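Local coordinates for protein putative acetyltransferase (Clostridium difficile, PDB 3DSB) that is a putative acetyltransferase of the GNAT family that probably transfers acyl groups to a substrate not yet identified, at residues N83-Y91 against F102-C113. Sequence-based numbering, arbitrary orientation.
Sequences NFLWIQSVY and FNYLFNYIKNIC. With BET (trimethyl glycine), chain D; SO4 (sulfate ion), chain C.
Val-90 meets two phenylalanine rings of helix 102-113, with one methyl for each. Its first torsion (chi1 -173°) puts CG1 opposite the backbone N, where it reaches CD1 of Phe-102 at 3.6 Å, while CG2, beside that N, comes to 4.0 Å from CE1 of Phe-106. Ile-87 CD1 sits over one face of the Phe-106 ring, 25° off its normal and 3.6 Å from Phe-106 CZ, a CH-pi contact. Strand 83-91 thus illustrates how a bulge resets side-chain alternation. Leu-85 and Ile-87 point to the helix in the usual every-second-residue rhythm, but Gln-88 and Ser-89 both face Met-71 in a classic beta bulge, and the next residue to turn inward is Val-90. The helix, whose axis runs roughly antiparallel to the strand's (145°), answers with Phe-102, Leu-105, Phe-106, Ile-109, Ile-112 and Cys-113, most of them three or four apart.

Packing is close around these rings and looser where Leu-105 CD1 lies 4.3 Å from Val-90 CG1 and Ile-112 CG2 4.4 Å from Leu-85 CD1. Leu-85 crosses Ile-109 at about a right angle and also meets Cys-113 SG, though its two conformers make the finer detail doubtful. Asn-103, Tyr-104 and Asn-111 are exposed, on the solvent side of the helix. At the helix start Phe-102 N donates to sulfate O1 (2.9 Å), and Arg-98 N binds the same ion, consistent with the site where GNAT enzymes hold the acetyl-CoA pyrophosphate.

The pair forms the first half of a beta-alpha-beta unit completed by strand 119-127, whose Met-122 touches both Ile-87 and Phe-106. Strand 65-77 flanks the strand's other edge, helix 17-32 packs against Ser-89 and Tyr-91, and Val-154 of the second subunit touches Cys-113.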
loop_
_atom_site.group_PDB
_atom_site.type_symbol
_atom_site.label_atom_id
_atom_site.label_comp_id
_atom_site.label_asym_id
_atom_site.label_seq_id
_atom_site.Cartn_x
_atom_site.Cartn_y
_atom_site.Cartn_z
ATOM N N ASN A 83 -9.423 -4.576 -3.850
ATOM C CA ASN A 83 -8.471 -3.951 -2.929
ATOM C C ASN A 83 -7.854 -4.980 -2.010
ATOM O O ASN A 83 -8.574 -5.875 -1.511
ATOM C CB ASN A 83 -9.150 -2.948 -2.008
ATOM C CG ASN A 83 -9.320 -1.597 -2.629
ATOM O OD1 ASN A 83 -10.475 -1.113 -2.770
ATOM N ND2 ASN A 83 -8.246 -0.976 -3.025
ATOM N N PHE A 84 -6.553 -4.825 -1.737
ATOM C CA PHE A 84 -5.992 -5.402 -0.521
ATOM C C PHE A 84 -6.154 -4.375 0.570
ATOM O O PHE A 84 -5.973 -3.170 0.351
ATOM C CB PHE A 84 -4.505 -5.631 -0.720
ATOM C CG PHE A 84 -4.188 -6.771 -1.625
ATOM C CD1 PHE A 84 -4.165 -8.083 -1.142
ATOM C CD2 PHE A 84 -3.890 -6.539 -2.972
ATOM C CE1 PHE A 84 -3.856 -9.145 -1.966
ATOM C CE2 PHE A 84 -3.589 -7.606 -3.828
ATOM C CZ PHE A 84 -3.563 -8.915 -3.316
ATOM N N LEU A 85 -6.505 -4.855 1.757
ATOM C CA LEU A 85 -6.515 -4.012 2.921
ATOM C C LEU A 85 -5.180 -4.205 3.667
ATOM O O LEU A 85 -4.799 -5.366 3.923
ATOM C CB LEU A 85 -7.737 -4.395 3.762
ATOM C CG LEU A 85 -8.102 -3.630 5.022
ATOM C CD1 LEU A 85 -9.618 -3.583 5.180
ATOM C CD2 LEU A 85 -7.463 -4.252 6.238
ATOM N N TRP A 86 -4.471 -3.103 3.951
ATOM C CA TRP A 86 -3.166 -3.200 4.641
ATOM C C TRP A 86 -3.321 -2.633 6.046
ATOM O O TRP A 86 -3.569 -1.443 6.218
ATOM C CB TRP A 86 -2.098 -2.384 3.898
ATOM C CG TRP A 86 -1.594 -3.026 2.680
ATOM C CD1 TRP A 86 -2.214 -3.123 1.463
ATOM C CD2 TRP A 86 -0.378 -3.803 2.578
ATOM N NE1 TRP A 86 -1.409 -3.835 0.571
ATOM C CE2 TRP A 86 -0.271 -4.243 1.227
ATOM C CE3 TRP A 86 0.688 -4.052 3.451
ATOM C CZ2 TRP A 86 0.816 -5.015 0.773
ATOM C CZ3 TRP A 86 1.746 -4.833 3.006
ATOM C CH2 TRP A 86 1.817 -5.283 1.676
ATOM N N ILE A 87 -3.170 -3.486 7.058
ATOM C CA ILE A 87 -3.257 -3.017 8.464
ATOM C C ILE A 87 -1.941 -2.346 8.786
ATOM O O ILE A 87 -0.877 -2.993 8.685
ATOM C CB ILE A 87 -3.528 -4.198 9.437
ATOM C CG1 ILE A 87 -4.889 -4.826 9.112
ATOM C CG2 ILE A 87 -3.440 -3.731 10.899
ATOM C CD1 ILE A 87 -5.160 -6.120 9.863
ATOM N N GLN A 88 -1.992 -1.090 9.210
ATOM C CA GLN A 88 -0.801 -0.274 9.474
ATOM C C GLN A 88 -0.496 -0.075 10.943
ATOM O O GLN A 88 0.638 0.189 11.311
ATOM C CB GLN A 88 -0.919 1.110 8.813
ATOM C CG GLN A 88 -1.162 1.063 7.315
ATOM C CD GLN A 88 -0.050 0.428 6.484
ATOM O OE1 GLN A 88 1.021 0.071 7.008
ATOM N NE2 GLN A 88 -0.314 0.271 5.169
ATOM N N SER A 89 -1.501 -0.217 11.810
ATOM C CA SER A 89 -1.275 -0.026 13.231
ATOM C C SER A 89 -2.398 -0.603 14.062
ATOM O O SER A 89 -3.554 -0.603 13.657
ATOM C CB SER A 89 -1.193 1.467 13.545
ATOM O OG SER A 89 -2.433 2.108 13.237
ATOM N N VAL A 90 -2.030 -1.062 15.247
ATOM C CA VAL A 90 -2.996 -1.448 16.285
ATOM C C VAL A 90 -2.411 -0.995 17.620
ATOM O O VAL A 90 -1.236 -1.220 17.898
ATOM C CB VAL A 90 -3.221 -2.984 16.349
ATOM C CG1 VAL A 90 -4.361 -3.321 17.320
ATOM C CG2 VAL A 90 -3.458 -3.633 14.969
ATOM N N TYR A 91 -3.238 -0.405 18.484
ATOM C CA TYR A 91 -2.739 0.025 19.806
ATOM C C TYR A 91 -3.898 -0.079 20.797
ATOM O O TYR A 91 -5.044 0.330 20.492
ATOM C CB TYR A 91 -2.274 1.496 19.770
ATOM C CG TYR A 91 -1.679 1.939 21.088
ATOM C CD1 TYR A 91 -0.362 1.601 21.412
ATOM C CD2 TYR A 91 -2.428 2.648 22.022
ATOM C CE1 TYR A 91 0.186 1.956 22.633
ATOM C CE2 TYR A 91 -1.857 3.020 23.250
ATOM C CZ TYR A 91 -0.550 2.681 23.538
ATOM O OH TYR A 91 -0.000 3.062 24.772
ATOM N N PHE A 102 -6.951 -6.408 21.413
ATOM C CA PHE A 102 -6.140 -6.474 20.194
ATOM C C PHE A 102 -6.825 -7.451 19.211
ATOM O O PHE A 102 -7.060 -7.107 18.031
ATOM C CB PHE A 102 -4.713 -6.913 20.540
ATOM C CG PHE A 102 -3.791 -6.975 19.359
ATOM C CD1 PHE A 102 -2.848 -5.996 19.163
ATOM C CD2 PHE A 102 -3.875 -8.022 18.465
ATOM C CE1 PHE A 102 -1.978 -6.062 18.044
ATOM C CE2 PHE A 102 -3.033 -8.077 17.347
ATOM C CZ PHE A 102 -2.081 -7.119 17.152
ATOM N N ASN A 103 -7.182 -8.638 19.700
ATOM C CA ASN A 103 -7.817 -9.602 18.824
ATOM C C ASN A 103 -9.243 -9.210 18.396
ATOM O O ASN A 103 -9.630 -9.538 17.259
ATOM C CB ASN A 103 -7.823 -11.009 19.432
ATOM C CG ASN A 103 -6.475 -11.626 19.479
ATOM O OD1 ASN A 103 -5.522 -11.130 18.872
ATOM N ND2 ASN A 103 -6.379 -12.764 20.152
ATOM N N TYR A 104 -10.031 -8.543 19.261
ATOM C CA TYR A 104 -11.348 -8.055 18.827
ATOM C C TYR A 104 -11.181 -7.132 17.614
ATOM O O TYR A 104 -11.964 -7.203 16.637
ATOM C CB TYR A 104 -12.086 -7.282 19.930
ATOM C CG TYR A 104 -12.709 -8.106 21.025
ATOM C CD1 TYR A 104 -13.567 -9.154 20.730
ATOM C CD2 TYR A 104 -12.424 -7.815 22.355
ATOM C CE1 TYR A 104 -14.137 -9.917 21.769
ATOM C CE2 TYR A 104 -12.984 -8.557 23.401
ATOM C CZ TYR A 104 -13.823 -9.608 23.093
ATOM O OH TYR A 104 -14.364 -10.350 24.143
ATOM N N LEU A 105 -10.197 -6.237 17.683
ATOM C CA LEU A 105 -9.976 -5.300 16.562
ATOM C C LEU A 105 -9.503 -6.034 15.330
ATOM O O LEU A 105 -9.997 -5.813 14.233
ATOM C CB LEU A 105 -8.958 -4.222 16.962
ATOM C CG LEU A 105 -9.487 -3.200 17.971
ATOM C CD1 LEU A 105 -8.349 -2.322 18.399
ATOM C CD2 LEU A 105 -10.625 -2.397 17.350
ATOM N N PHE A 106 -8.528 -6.918 15.505
ATOM C CA PHE A 106 -7.970 -7.613 14.347
ATOM C C PHE A 106 -9.039 -8.476 13.665
ATOM O O PHE A 106 -9.147 -8.524 12.428
ATOM C CB PHE A 106 -6.799 -8.458 14.834
ATOM C CG PHE A 106 -5.622 -8.366 13.964
ATOM C CD1 PHE A 106 -4.616 -7.427 14.203
ATOM C CD2 PHE A 106 -5.508 -9.228 12.893
ATOM C CE1 PHE A 106 -3.487 -7.323 13.325
ATOM C CE2 PHE A 106 -4.418 -9.159 12.043
ATOM C CZ PHE A 106 -3.407 -8.202 12.258
ATOM N N ASN A 107 -9.835 -9.169 14.479
ATOM C CA ASN A 107 -10.893 -10.013 13.930
ATOM C C ASN A 107 -12.018 -9.201 13.307
ATOM O O ASN A 107 -12.666 -9.645 12.344
ATOM C CB ASN A 107 -11.371 -11.012 14.986
ATOM C CG ASN A 107 -10.389 -12.154 15.169
ATOM O OD1 ASN A 107 -9.790 -12.606 14.200
ATOM N ND2 ASN A 107 -10.188 -12.594 16.410
ATOM N N TYR A 108 -12.253 -7.998 13.831
ATOM C CA TYR A 108 -13.210 -7.090 13.211
ATOM C C TYR A 108 -12.787 -6.745 11.778
ATOM O O TYR A 108 -13.605 -6.760 10.866
ATOM C CB TYR A 108 -13.310 -5.802 14.050
ATOM C CG TYR A 108 -14.465 -4.879 13.687
ATOM C CD1 TYR A 108 -15.707 -5.064 14.293
ATOM C CD2 TYR A 108 -14.314 -3.819 12.781
ATOM C CE1 TYR A 108 -16.778 -4.267 14.014
ATOM C CE2 TYR A 108 -15.441 -2.992 12.478
ATOM C CZ TYR A 108 -16.651 -3.235 13.116
ATOM O OH TYR A 108 -17.795 -2.448 12.868
ATOM N N ILE A 109 -11.517 -6.456 11.574
ATOM C CA ILE A 109 -11.030 -6.138 10.232
ATOM C C ILE A 109 -11.057 -7.404 9.358
ATOM O O ILE A 109 -11.427 -7.333 8.182
ATOM C CB ILE A 109 -9.635 -5.481 10.293
ATOM C CG1 ILE A 109 -9.666 -4.224 11.188
ATOM C CG2 ILE A 109 -9.111 -5.220 8.878
ATOM C CD1 ILE A 109 -10.695 -3.192 10.837
ATOM N N LYS A 110 -10.684 -8.552 9.920
ATOM C CA LYS A 110 -10.775 -9.816 9.131
ATOM C C LYS A 110 -12.197 -10.016 8.649
ATOM O O LYS A 110 -12.397 -10.435 7.496
ATOM C CB LYS A 110 -10.322 -11.037 9.940
ATOM C CG LYS A 110 -8.811 -11.138 10.104
ATOM C CD LYS A 110 -8.359 -12.106 11.186
ATOM C CE LYS A 110 -8.781 -13.481 10.892
ATOM N NZ LYS A 110 -8.303 -14.405 11.965
ATOM N N ASN A 111 -13.189 -9.737 9.517
ATOM C CA ASN A 111 -14.593 -9.882 9.111
ATOM C C ASN A 111 -14.975 -8.923 7.991
ATOM O O ASN A 111 -15.678 -9.301 7.043
ATOM C CB ASN A 111 -15.532 -9.700 10.325
ATOM C CG ASN A 111 -17.005 -9.755 9.925
ATOM O OD1 ASN A 111 -17.706 -8.737 9.932
ATOM N ND2 ASN A 111 -17.457 -10.927 9.522
ATOM N N ILE A 112 -14.517 -7.684 8.082
ATOM C CA ILE A 112 -14.733 -6.730 6.979
ATOM C C ILE A 112 -14.193 -7.325 5.670
ATOM O O ILE A 112 -14.861 -7.280 4.625
ATOM C CB ILE A 112 -14.059 -5.343 7.239
ATOM C CG1 ILE A 112 -14.866 -4.553 8.293
ATOM C CG2 ILE A 112 -13.843 -4.541 5.948
ATOM C CD1 ILE A 112 -14.144 -3.301 8.774
ATOM N N CYS A 113 -12.997 -7.925 5.737
ATOM C CA CYS A 113 -12.380 -8.473 4.505
ATOM C C CYS A 113 -13.177 -9.677 3.975
ATOM O O CYS A 113 -13.414 -9.798 2.761
ATOM C CB CYS A 113 -10.932 -8.891 4.784
ATOM S SG CYS A 113 -9.880 -7.452 5.109
HETATM N N BET D . -0.619 -10.018 -5.780
HETATM C CA BET D . -1.746 -9.119 -6.203
HETATM C C BET D . -1.879 -8.702 -7.660
HETATM O O BET D . -2.142 -7.487 -7.967
HETATM O OXT BET D . -1.852 -9.642 -8.501
HETATM C C1 BET D . 0.224 -9.259 -4.873
HETATM C C2 BET D . -1.066 -11.220 -5.064
HETATM C C3 BET D . 0.208 -10.475 -6.904
HETATM S S SO4 C . -4.116 -6.974 24.204
HETATM O O1 SO4 C . -5.401 -6.367 23.893
HETATM O O2 SO4 C . -3.116 -6.345 23.294
HETATM O O3 SO4 C . -3.661 -6.755 25.568
HETATM O O4 SO4 C . -4.146 -8.383 23.824
#